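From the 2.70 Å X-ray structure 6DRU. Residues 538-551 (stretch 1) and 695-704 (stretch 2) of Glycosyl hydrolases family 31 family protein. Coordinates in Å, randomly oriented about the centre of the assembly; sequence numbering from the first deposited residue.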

ATOM      1  N   ARG A 538     -14.573  48.255 -19.375  1.00 61.48           N
ATOM      2  CA  ARG A 538     -14.407  48.574 -20.789  1.00 62.22           C
ATOM      3  C   ARG A 538     -12.963  48.947 -21.100  1.00 69.57           C
ATOM      4  O   ARG A 538     -12.437  48.596 -22.163  1.00 64.21           O
ATOM      5  N   GLU A 539     -12.306  49.661 -20.183  1.00 59.19           N
ATOM      6  CA  GLU A 539     -10.891  49.974 -20.362  1.00 63.74           C
ATOM      7  C   GLU A 539     -10.046  48.707 -20.343  1.00 68.39           C
ATOM      8  O   GLU A 539      -9.189  48.503 -21.211  1.00 57.65           O
ATOM      9  N   LEU A 540     -10.284  47.837 -19.358  1.00 68.61           N
ATOM     10  CA  LEU A 540      -9.520  46.596 -19.251  1.00 60.32           C
ATOM     11  C   LEU A 540      -9.702  45.719 -20.482  1.00 62.07           C
ATOM     12  O   LEU A 540      -8.732  45.147 -20.993  1.00 59.62           O
ATOM     13  N   TYR A 541     -10.938  45.592 -20.973  1.00 56.82           N
ATOM     14  CA  TYR A 541     -11.189  44.713 -22.109  1.00 52.17           C
ATOM     15  C   TYR A 541     -10.483  45.209 -23.365  1.00 63.05           C
ATOM     16  O   TYR A 541      -9.922  44.410 -24.124  1.00 61.29           O
ATOM     17  N   VAL A 542     -10.504  46.521 -23.607  1.00 65.18           N
ATOM     18  CA  VAL A 542      -9.882  47.055 -24.815  1.00 60.18           C
ATOM     19  C   VAL A 542      -8.371  46.870 -24.763  1.00 62.79           C
ATOM     20  O   VAL A 542      -7.734  46.555 -25.775  1.00 57.22           O
ATOM     21  N   ARG A 543      -7.773  47.044 -23.581  1.00 59.76           N
ATOM     22  CA  ARG A 543      -6.357  46.728 -23.419  1.00 60.15           C
ATOM     23  C   ARG A 543      -6.098  45.248 -23.673  1.00 67.31           C
ATOM     24  O   ARG A 543      -5.121  44.882 -24.339  1.00 66.56           O
ATOM     25  N   TRP A 544      -6.970  44.383 -23.152  1.00 69.57           N
ATOM     26  CA  TRP A 544      -6.786  42.942 -23.291  1.00 61.08           C
ATOM     27  C   TRP A 544      -7.008  42.494 -24.732  1.00 59.38           C
ATOM     28  O   TRP A 544      -6.215  41.722 -25.282  1.00 59.25           O
ATOM     29  N   LEU A 545      -8.095  42.963 -25.353  1.00 65.15           N
ATOM     30  CA  LEU A 545      -8.392  42.591 -26.734  1.00 53.34           C
ATOM     31  C   LEU A 545      -7.281  43.033 -27.677  1.00 59.72           C
ATOM     32  O   LEU A 545      -6.976  42.341 -28.656  1.00 62.04           O
ATOM     33  N   ALA A 546      -6.667  44.186 -27.403  1.00 66.58           N
ATOM     34  CA  ALA A 546      -5.566  44.655 -28.237  1.00 64.54           C
ATOM     35  C   ALA A 546      -4.378  43.704 -28.168  1.00 67.73           C
ATOM     36  O   ALA A 546      -3.694  43.478 -29.173  1.00 64.13           O
ATOM     37  N   TRP A 547      -4.122  43.132 -26.988  1.00 62.87           N
ATOM     38  CA  TRP A 547      -2.993  42.219 -26.837  1.00 58.32           C
ATOM     39  C   TRP A 547      -3.204  40.937 -27.630  1.00 69.25           C
ATOM     40  O   TRP A 547      -2.256  40.399 -28.214  1.00 66.94           O
ATOM     41  N   THR A 548      -4.440  40.430 -27.662  1.00 59.87           N
ATOM     42  CA  THR A 548      -4.711  39.183 -28.368  1.00 61.62           C
ATOM     43  C   THR A 548      -4.449  39.298 -29.864  1.00 64.58           C
ATOM     44  O   THR A 548      -4.300  38.271 -30.533  1.00 73.39           O
ATOM     45  N   THR A 549      -4.392  40.520 -30.401  1.00 66.87           N
ATOM     46  CA  THR A 549      -3.999  40.694 -31.796  1.00 70.33           C
ATOM     47  C   THR A 549      -2.588  40.178 -32.042  1.00 63.75           C
ATOM     48  O   THR A 549      -2.298  39.648 -33.120  1.00 68.11           O
ATOM     49  N   PHE A 550      -1.706  40.316 -31.055  1.00 57.60           N
ATOM     50  CA  PHE A 550      -0.318  39.898 -31.197  1.00 65.90           C
ATOM     51  C   PHE A 550      -0.053  38.641 -30.376  1.00 66.05           C
ATOM     52  O   PHE A 550       0.905  38.579 -29.599  1.00 62.39           O
ATOM     53  N   LEU A 551      -0.903  37.640 -30.551  1.00 68.83           N
ATOM     54  CA  LEU A 551      -0.787  36.321 -29.950  1.00 62.75           C
ATOM     55  C   LEU A 551      -0.959  35.281 -31.042  1.00 68.16           C
ATOM     56  O   LEU A 551      -1.487  35.584 -32.118  1.00 62.94           O
ATOM     57  N   PRO A 695       4.040  56.909 -25.971  1.00 68.88           N
ATOM     58  CA  PRO A 695       2.617  57.249 -25.815  1.00 77.71           C
ATOM     59  C   PRO A 695       1.748  56.009 -25.962  1.00 75.16           C
ATOM     60  O   PRO A 695       1.784  55.324 -26.987  1.00 56.02           O
ATOM     61  N   ALA A 696       0.960  55.727 -24.928  1.00 77.04           N
ATOM     62  CA  ALA A 696       0.080  54.561 -24.897  1.00 74.02           C
ATOM     63  C   ALA A 696      -1.331  54.996 -24.529  1.00 69.06           C
ATOM     64  O   ALA A 696      -1.778  54.791 -23.393  1.00 69.08           O
ATOM     65  N   PRO A 697      -2.064  55.610 -25.466  1.00 74.51           N
ATOM     66  CA  PRO A 697      -3.491  55.858 -25.222  1.00 73.88           C
ATOM     67  C   PRO A 697      -4.271  54.552 -25.228  1.00 79.19           C
ATOM     68  O   PRO A 697      -3.691  53.488 -25.472  1.00 74.38           O
ATOM     69  N   LEU A 698      -5.581  54.607 -24.978  1.00 71.35           N
ATOM     70  CA  LEU A 698      -6.342  53.371 -24.836  1.00 65.32           C
ATOM     71  C   LEU A 698      -6.441  52.602 -26.147  1.00 68.37           C
ATOM     72  O   LEU A 698      -6.579  51.373 -26.124  1.00 80.69           O
ATOM     73  N   GLN A 699      -6.333  53.286 -27.284  1.00 62.95           N
ATOM     74  CA  GLN A 699      -6.454  52.644 -28.584  1.00 71.92           C
ATOM     75  C   GLN A 699      -5.137  52.077 -29.100  1.00 75.36           C
ATOM     76  O   GLN A 699      -5.142  51.386 -30.125  1.00 80.85           O
ATOM     77  N   HIS A 700      -4.020  52.354 -28.432  1.00 70.24           N
ATOM     78  CA  HIS A 700      -2.702  51.932 -28.889  1.00 74.97           C
ATOM     79  C   HIS A 700      -2.077  50.985 -27.875  1.00 76.90           C
ATOM     80  O   HIS A 700      -2.039  51.287 -26.678  1.00 76.91           O
ATOM     81  N   ILE A 701      -1.597  49.846 -28.352  1.00 66.19           N
ATOM     82  CA  ILE A 701      -0.848  48.894 -27.534  1.00 61.14           C
ATOM     83  C   ILE A 701       0.634  49.054 -27.853  1.00 57.14           C
ATOM     84  O   ILE A 701       1.001  49.059 -29.037  1.00 60.68           O
ATOM     85  N   PRO A 702       1.502  49.206 -26.851  1.00 59.28           N
ATOM     86  CA  PRO A 702       2.927  49.430 -27.132  1.00 58.13           C
ATOM     87  C   PRO A 702       3.560  48.304 -27.937  1.00 59.99           C
ATOM     88  O   PRO A 702       3.720  47.183 -27.445  1.00 69.27           O
ATOM     89  N   VAL A 703       3.909  48.601 -29.186  1.00 61.18           N
ATOM     90  CA  VAL A 703       4.508  47.634 -30.099  1.00 57.31           C
ATOM     91  C   VAL A 703       5.593  48.337 -30.903  1.00 66.39           C
ATOM     92  O   VAL A 703       5.343  49.382 -31.511  1.00 76.10           O
ATOM     93  N   PHE A 704       6.796  47.773 -30.895  1.00 66.89           N
ATOM     94  CA  PHE A 704       7.890  48.211 -31.746  1.00 59.50           C
ATOM     95  C   PHE A 704       8.146  47.153 -32.809  1.00 62.23           C
ATOM     96  O   PHE A 704       7.641  46.030 -32.733  1.00 77.13           O
TER

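A helix in stretch 1 lies against an irregular segment in stretch 2 that turns at Pro697 to His700 and then extends into a strand. Of the helix, Glu539, Val542, Arg543, Ala546 and Trp547 make the contact, at the spacing of three and four residues that keeps side chains on one side; Phe550 follows in the loop. The two stretches advance together, Arg543 beside Leu698, Ala546 beside Ile701 and Phe550 nearest Val703.

Arg543 supplies the polar part of the contact. Its CA-to-CB bond points sideways, but chi1 and chi2 both near -65° (m, m), followed by a t chi3, bring the guanidinium to the turn. There NH2 donates a nearly straight hydrogen bond to Ala696 O at 3.1 Å. NH1 of Arg543 lies 2.9 Å from Pro697 O and 3.2 Å from His700 O, so the cationic end sits among three backbone carbonyls. Arginine suits this place because its long chain can span the gap and its planar head offers several N-H groups. The Pro697 and His700 carbonyls belong to a type I turn, in which His700 N donates a hydrogen bond to Pro697 O at 3.2 Å. One face of the guanidinium is covered by Leu698, whose CA is 3.8 Å from Arg543 CZ.

Leu698 has the largest area covered by the helix. With chi1 t and chi2 p, its sideways start ends closer to the helix: CD1 comes within 3.7 Å of Val542 CG1 and 4.0 Å of Glu539 CG. Thus the aliphatic part of Glu539, extended in t, t, adds to an apolar pocket while its OE2 is hydrogen-bonded elsewhere in the structure. Val542, pointing toward the turn with chi1 t, also brings CG1 to 3.6 Å from Leu698 O.

At Ala546 the small side chain permits a close approach: its CB is 4.1 Å from Ile701 CB. Ile701 points toward the helix in an extended t, t conformation, which carries CD1 along the helix to 3.5 Å from Trp547 CA and 4.0 Å from Trp547 CB. That methyl lies at the edge of the indole, whose end leads away from stretch 2 and whose NE1 is hydrogen-bonded elsewhere.

Beyond the tryptophan, Phe550 (chi1 m, chi2 -88°) points toward stretch 2. Its CE2 meets Ile701 CG2 at 3.7 Å, so Ile701 touches both Trp547 and Phe550. Val703, chi1 t, places CG2 over the phenyl face, 4.1 Å from the ring centroid of Phe550 and 14° off the normal, a CH-pi contact that closes the apolar end.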

ATOM      1  CB  ARG A 538     -15.357  49.701 -21.188  1.00 66.74           C
ATOM      2  CG  ARG A 538     -16.787  49.251 -21.422  1.00 59.75           C
ATOM      3  CD  ARG A 538     -17.736  50.432 -21.406  1.00 59.52           C
ATOM      4  NE  ARG A 538     -19.021  50.108 -22.014  1.00 70.62           N
ATOM      5  CZ  ARG A 538     -20.017  50.974 -22.158  1.00 69.68           C
ATOM      6  NH1 ARG A 538     -19.877  52.221 -21.732  1.00 73.07           N
ATOM      7  NH2 ARG A 538     -21.153  50.595 -22.728  1.00 79.32           N
ATOM      8  CB  GLU A 539     -10.429  50.944 -19.274  1.00 68.17           C
ATOM      9  CG  GLU A 539      -8.967  51.349 -19.383  1.00 66.51           C
ATOM     10  CD  GLU A 539      -8.460  52.043 -18.135  1.00 78.82           C
ATOM     11  OE1 GLU A 539      -9.181  52.033 -17.114  1.00 74.58           O
ATOM     12  OE2 GLU A 539      -7.342  52.601 -18.174  1.00 84.62           O
ATOM     13  CB  LEU A 540      -9.929  45.839 -17.988  1.00 58.91           C
ATOM     14  CG  LEU A 540      -9.308  44.453 -17.792  1.00 61.77           C
ATOM     15  CD1 LEU A 540      -7.787  44.518 -17.832  1.00 57.15           C
ATOM     16  CD2 LEU A 540      -9.787  43.836 -16.488  1.00 63.07           C
ATOM     17  CB  TYR A 541     -12.690  44.581 -22.362  1.00 50.19           C
ATOM     18  CG  TYR A 541     -13.004  43.681 -23.535  1.00 57.05           C
ATOM     19  CD1 TYR A 541     -12.979  42.300 -23.398  1.00 58.19           C
ATOM     20  CD2 TYR A 541     -13.310  44.209 -24.783  1.00 59.76           C
ATOM     21  CE1 TYR A 541     -13.256  41.471 -24.467  1.00 60.12           C
ATOM     22  CE2 TYR A 541     -13.587  43.387 -25.858  1.00 58.12           C
ATOM     23  CZ  TYR A 541     -13.559  42.019 -25.693  1.00 59.17           C
ATOM     24  OH  TYR A 541     -13.836  41.192 -26.758  1.00 61.14           O
ATOM     25  CB  VAL A 542     -10.279  48.529 -25.009  1.00 60.19           C
ATOM     26  CG1 VAL A 542      -9.441  49.170 -26.101  1.00 62.81           C
ATOM     27  CG2 VAL A 542     -11.758  48.630 -25.352  1.00 56.27           C
ATOM     28  CB  ARG A 543      -5.888  47.116 -22.017  1.00 68.72           C
ATOM     29  CG  ARG A 543      -5.932  48.605 -21.717  1.00 66.15           C
ATOM     30  CD  ARG A 543      -4.935  49.369 -22.566  1.00 61.93           C
ATOM     31  NE  ARG A 543      -4.693  50.706 -22.037  1.00 66.57           N
ATOM     32  CZ  ARG A 543      -3.872  51.590 -22.592  1.00 68.39           C
ATOM     33  NH1 ARG A 543      -3.211  51.279 -23.698  1.00 67.39           N
ATOM     34  NH2 ARG A 543      -3.710  52.785 -22.040  1.00 59.53           N
ATOM     35  CB  TRP A 544      -7.736  42.216 -22.339  1.00 61.10           C
ATOM     36  CG  TRP A 544      -7.248  40.890 -21.846  1.00 59.89           C
ATOM     37  CD1 TRP A 544      -6.592  39.935 -22.564  1.00 66.89           C
ATOM     38  CD2 TRP A 544      -7.387  40.370 -20.518  1.00 59.58           C
ATOM     39  NE1 TRP A 544      -6.312  38.852 -21.766  1.00 62.59           N
ATOM     40  CE2 TRP A 544      -6.790  39.095 -20.505  1.00 63.02           C
ATOM     41  CE3 TRP A 544      -7.956  40.861 -19.339  1.00 61.93           C
ATOM     42  CZ2 TRP A 544      -6.747  38.304 -19.360  1.00 72.03           C
ATOM     43  CZ3 TRP A 544      -7.913  40.073 -18.203  1.00 62.65           C
ATOM     44  CH2 TRP A 544      -7.312  38.811 -18.221  1.00 63.22           C
ATOM     45  CB  LEU A 545      -9.735  43.196 -27.153  1.00 56.03           C
ATOM     46  CG  LEU A 545     -10.425  42.726 -28.440  1.00 56.33           C
ATOM     47  CD1 LEU A 545      -9.886  43.435 -29.676  1.00 56.19           C
ATOM     48  CD2 LEU A 545     -10.302  41.218 -28.591  1.00 60.26           C
ATOM     49  CB  ALA A 546      -5.153  46.065 -27.816  1.00 55.25           C
ATOM     50  CB  TRP A 547      -2.767  41.905 -25.360  1.00 57.08           C
ATOM     51  CG  TRP A 547      -1.711  40.869 -25.128  1.00 61.12           C
ATOM     52  CD1 TRP A 547      -0.500  40.779 -25.751  1.00 68.52           C
ATOM     53  CD2 TRP A 547      -1.775  39.769 -24.214  1.00 59.87           C
ATOM     54  NE1 TRP A 547       0.197  39.693 -25.278  1.00 66.31           N
ATOM     55  CE2 TRP A 547      -0.565  39.056 -24.333  1.00 67.72           C
ATOM     56  CE3 TRP A 547      -2.736  39.318 -23.305  1.00 57.25           C
ATOM     57  CZ2 TRP A 547      -0.292  37.918 -23.579  1.00 63.49           C
ATOM     58  CZ3 TRP A 547      -2.464  38.189 -22.557  1.00 70.43           C
ATOM     59  CH2 TRP A 547      -1.252  37.502 -22.697  1.00 71.32           C
ATOM     60  CB  THR A 548      -6.155  38.744 -28.126  1.00 60.22           C
ATOM     61  OG1 THR A 548      -7.050  39.672 -28.752  1.00 64.33           O
ATOM     62  CG2 THR A 548      -6.447  38.694 -26.636  1.00 55.69           C
ATOM     63  CB  THR A 549      -4.094  42.168 -32.193  1.00 63.49           C
ATOM     64  OG1 THR A 549      -5.322  42.721 -31.700  1.00 70.47           O
ATOM     65  CG2 THR A 549      -4.049  42.317 -33.710  1.00 51.56           C
ATOM     66  CB  PHE A 550       0.614  41.040 -30.794  1.00 69.03           C
ATOM     67  CG  PHE A 550       0.358  42.312 -31.553  1.00 67.80           C
ATOM     68  CD1 PHE A 550       0.992  42.551 -32.760  1.00 66.09           C
ATOM     69  CD2 PHE A 550      -0.530  43.259 -31.067  1.00 68.77           C
ATOM     70  CE1 PHE A 550       0.753  43.713 -33.465  1.00 58.67           C
ATOM     71  CE2 PHE A 550      -0.773  44.424 -31.767  1.00 64.00           C
ATOM     72  CZ  PHE A 550      -0.131  44.651 -32.968  1.00 57.77           C
ATOM     73  CB  LEU A 551      -1.839  36.107 -28.852  1.00 52.01           C
ATOM     74  CG  LEU A 551      -1.588  36.804 -27.519  1.00 62.62           C
ATOM     75  CD1 LEU A 551      -2.752  36.574 -26.572  1.00 55.84           C
ATOM     76  CD2 LEU A 551      -0.290  36.306 -26.906  1.00 56.11           C
ATOM     77  CB  PRO A 695       2.368  58.252 -26.948  1.00 65.78           C
ATOM     78  CG  PRO A 695       3.413  57.932 -27.966  1.00 57.87           C
ATOM     79  CD  PRO A 695       4.622  57.516 -27.181  1.00 61.94           C
ATOM     80  CB  ALA A 696       0.601  53.505 -23.921  1.00 75.35           C
ATOM     81  CB  PRO A 697      -3.894  56.775 -26.382  1.00 54.24           C
ATOM     82  CG  PRO A 697      -2.938  56.428 -27.470  1.00 61.31           C
ATOM     83  CD  PRO A 697      -1.639  56.089 -26.794  1.00 70.81           C
ATOM     84  CB  LEU A 698      -7.739  53.672 -24.282  1.00 61.36           C
ATOM     85  CG  LEU A 698      -8.801  52.573 -24.364  1.00 70.86           C
ATOM     86  CD1 LEU A 698      -8.483  51.467 -23.374  1.00 70.18           C
ATOM     87  CD2 LEU A 698     -10.184  53.142 -24.103  1.00 58.15           C
ATOM     88  CB  GLN A 699      -7.008  53.631 -29.617  1.00 70.78           C
ATOM     89  CG  GLN A 699      -7.858  54.748 -29.035  1.00 85.47           C
ATOM     90  CD  GLN A 699      -7.032  55.925 -28.556  1.00 76.31           C
ATOM     91  OE1 GLN A 699      -5.930  56.162 -29.050  1.00 80.17           O
ATOM     92  NE2 GLN A 699      -7.560  56.668 -27.591  1.00 75.43           N
ATOM     93  CB  HIS A 700      -1.791  53.143 -29.116  1.00 69.08           C
ATOM     94  CG  HIS A 700      -2.222  54.018 -30.253  1.00 74.27           C
ATOM     95  ND1 HIS A 700      -3.088  53.590 -31.234  1.00 78.08           N
ATOM     96  CD2 HIS A 700      -1.912  55.301 -30.558  1.00 77.42           C
ATOM     97  CE1 HIS A 700      -3.288  54.568 -32.099  1.00 66.58           C
ATOM     98  NE2 HIS A 700      -2.588  55.618 -31.711  1.00 86.66           N
ATOM     99  CB  ILE A 701      -1.310  47.442 -27.770  1.00 61.21           C
ATOM    100  CG1 ILE A 701      -0.447  46.477 -26.954  1.00 58.55           C
ATOM    101  CG2 ILE A 701      -1.316  47.087 -29.256  1.00 54.28           C
ATOM    102  CD1 ILE A 701      -0.873  45.046 -27.063  1.00 75.35           C
ATOM    103  CB  PRO A 702       3.545  49.541 -25.732  1.00 57.65           C
ATOM    104  CG  PRO A 702       2.418  49.995 -24.862  1.00 69.37           C
ATOM    105  CD  PRO A 702       1.191  49.332 -25.417  1.00 65.24           C
ATOM    106  CB  VAL A 703       3.462  47.006 -31.045  1.00 54.42           C
ATOM    107  CG1 VAL A 703       4.147  46.233 -32.164  1.00 54.71           C
ATOM    108  CG2 VAL A 703       2.515  46.098 -30.276  1.00 54.21           C
ATOM    109  CB  PHE A 704       9.164  48.460 -30.931  1.00 57.27           C
ATOM    110  CG  PHE A 704       9.008  49.491 -29.854  1.00 65.90           C
ATOM    111  CD1 PHE A 704       8.411  49.166 -28.646  1.00 65.25           C
ATOM    112  CD2 PHE A 704       9.464  50.783 -30.043  1.00 72.91           C
ATOM    113  CE1 PHE A 704       8.269  50.111 -27.653  1.00 65.25           C
ATOM    114  CE2 PHE A 704       9.325  51.731 -29.051  1.00 76.63           C
ATOM    115  CZ  PHE A 704       8.729  51.390 -27.855  1.00 73.01           C
TER